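Local coordinates for alcohol dehydrogenase superfamily protein (Novosphingobium aromaticivorans, PDB 3GAZ), which probably acts as an NADP-dependent oxidoreductase of the medium-chain dehydrogenase/reductase superfamily, its substrate unknown, at residues E40-N45 and G103-F108. Sequence-based numbering, arbitrary orientation.
Sequences EASGTN and GTHAQF
The hydroxyl of Ser42 is the polar hub between residues 40-45 and 103-108, with two threonine oxygens, a histidine edge and a water gathered round it. Its OG lies 2.7 Å from Thr104 OG1 at hydrogen-bonding distance, and Thr104 O, 3.3 Å from the same OG, is a second, weak partner. With OG anti to the main-chain nitrogen (chi1 178°), the Ser42 hydroxyl is directed at Thr104. Thr104 OG1, held between its own N and C (chi1 63°), meets it and is also hydrogen-bonded to the carbonyl of Asp70, so this buried hydroxyl has a partner on each of two chain segments.

The imidazole of His105 presents an edge to the same hydroxyl: Ser42 OG lies in the plane of the ring, 3.3 Å from His105 CD2. His105 is the centre of an inverse gamma turn, closed by a weak 2.7 Å bond from Ala106 N to Thr104 O; its CB points away from residues 40-45, yet the imidazole returns to them. Beside CD2, a water joins His105 NE2 (2.8 Å) to Ser42 OG (2.9 Å) and gives a weak bond to Gly43 O. NE2 is hydrogen-bonded to Tyr315 OH too, which ties the ring to helix 311-319.

The contact fastens the loop between strands 90-94 and 108-112 onto strand 41-43 of the GroES-like domain, a strand paired with 70-78 and 332-334, while Ala11 of strand 7-13 and Ile311 of helix 311-319 pack against the histidine.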
loop_
_atom_site.group_PDB
_atom_site.type_symbol
_atom_site.label_atom_id
_atom_site.label_comp_id
_atom_site.label_asym_id
_atom_site.label_seq_id
_atom_site.Cartn_x
_atom_site.Cartn_y
_atom_site.Cartn_z
ATOM N N GLU A 40 3.846 -12.921 -18.824
ATOM C CA GLU A 40 3.527 -13.133 -20.231
ATOM C C GLU A 40 2.139 -12.591 -20.583
ATOM O O GLU A 40 1.902 -12.162 -21.712
ATOM C CB GLU A 40 3.652 -14.628 -20.570
ATOM C CG GLU A 40 5.099 -15.118 -20.452
ATOM C CD GLU A 40 5.280 -16.599 -20.740
ATOM O OE1 GLU A 40 4.746 -17.084 -21.759
ATOM O OE2 GLU A 40 5.977 -17.273 -19.950
ATOM N N ALA A 41 1.238 -12.591 -19.607
ATOM C CA ALA A 41 -0.115 -12.083 -19.801
ATOM C C ALA A 41 -0.595 -11.395 -18.524
ATOM O O ALA A 41 -0.387 -11.900 -17.414
ATOM C CB ALA A 41 -1.065 -13.220 -20.177
ATOM N N SER A 42 -1.226 -10.236 -18.696
ATOM C CA SER A 42 -1.745 -9.446 -17.586
ATOM C C SER A 42 -3.270 -9.375 -17.716
ATOM O O SER A 42 -3.794 -8.919 -18.734
ATOM C CB SER A 42 -1.135 -8.036 -17.628
ATOM O OG SER A 42 -1.640 -7.198 -16.597
ATOM N N GLY A 43 -3.976 -9.835 -16.688
ATOM C CA GLY A 43 -5.430 -9.818 -16.723
ATOM C C GLY A 43 -5.989 -8.505 -16.213
ATOM O O GLY A 43 -5.615 -8.050 -15.135
ATOM N N THR A 44 -6.891 -7.896 -16.980
ATOM C CA THR A 44 -7.482 -6.625 -16.585
ATOM C C THR A 44 -8.728 -6.804 -15.732
ATOM O O THR A 44 -9.320 -7.879 -15.686
ATOM C CB THR A 44 -7.887 -5.767 -17.815
ATOM O OG1 THR A 44 -9.003 -6.379 -18.479
ATOM C CG2 THR A 44 -6.725 -5.643 -18.794
ATOM N N ASN A 45 -9.111 -5.735 -15.045
ATOM C CA ASN A 45 -10.314 -5.739 -14.222
ATOM C C ASN A 45 -10.836 -4.312 -14.156
ATOM O O ASN A 45 -10.057 -3.358 -14.158
ATOM C CB ASN A 45 -10.024 -6.256 -12.805
ATOM C CG ASN A 45 -9.742 -7.755 -12.768
ATOM O OD1 ASN A 45 -8.597 -8.182 -12.608
ATOM N ND2 ASN A 45 -10.789 -8.559 -12.919
ATOM N N GLY A 103 1.807 -3.210 -9.977
ATOM C CA GLY A 103 0.798 -3.839 -10.814
ATOM C C GLY A 103 1.399 -4.829 -11.794
ATOM O O GLY A 103 2.623 -4.981 -11.866
ATOM N N THR A 104 0.552 -5.498 -12.571
ATOM C CA THR A 104 1.057 -6.481 -13.520
ATOM C C THR A 104 1.260 -5.985 -14.953
ATOM O O THR A 104 1.583 -6.779 -15.838
ATOM C CB THR A 104 0.172 -7.750 -13.522
ATOM O OG1 THR A 104 -1.155 -7.425 -13.957
ATOM C CG2 THR A 104 0.114 -8.343 -12.117
ATOM N N HIS A 105 1.066 -4.684 -15.188
ATOM C CA HIS A 105 1.294 -4.113 -16.518
ATOM C C HIS A 105 2.808 -3.906 -16.597
ATOM O O HIS A 105 3.291 -2.778 -16.737
ATOM C CB HIS A 105 0.601 -2.755 -16.669
ATOM C CG HIS A 105 -0.891 -2.813 -16.561
ATOM N ND1 HIS A 105 -1.666 -1.686 -16.384
ATOM C CD2 HIS A 105 -1.750 -3.857 -16.612
ATOM C CE1 HIS A 105 -2.938 -2.035 -16.332
ATOM N NE2 HIS A 105 -3.016 -3.346 -16.469
ATOM N N ALA A 106 3.551 -5.001 -16.478
ATOM C CA ALA A 106 5.010 -4.950 -16.498
ATOM C C ALA A 106 5.588 -6.270 -16.970
ATOM O O ALA A 106 4.939 -7.309 -16.878
ATOM C CB ALA A 106 5.537 -4.634 -15.099
ATOM N N GLN A 107 6.819 -6.235 -17.464
ATOM C CA GLN A 107 7.451 -7.455 -17.938
ATOM C C GLN A 107 7.814 -8.382 -16.784
ATOM O O GLN A 107 7.866 -9.594 -16.965
ATOM C CB GLN A 107 8.706 -7.129 -18.751
ATOM C CG GLN A 107 8.421 -6.406 -20.058
ATOM C CD GLN A 107 9.681 -6.159 -20.858
ATOM O OE1 GLN A 107 10.675 -5.657 -20.328
ATOM N NE2 GLN A 107 9.647 -6.511 -22.143
ATOM N N PHE A 108 8.054 -7.813 -15.601
ATOM C CA PHE A 108 8.420 -8.610 -14.427
ATOM C C PHE A 108 7.732 -8.134 -13.148
ATOM O O PHE A 108 7.281 -6.997 -13.055
ATOM C CB PHE A 108 9.932 -8.551 -14.188
ATOM C CG PHE A 108 10.754 -9.057 -15.332
ATOM C CD1 PHE A 108 11.076 -10.407 -15.429
ATOM C CD2 PHE A 108 11.202 -8.185 -16.320
ATOM C CE1 PHE A 108 11.837 -10.882 -16.497
ATOM C CE2 PHE A 108 11.963 -8.650 -17.391
ATOM C CZ PHE A 108 12.281 -10.000 -17.481
HETATM O O HOH W 1 -4.170 -5.835 -16.186
#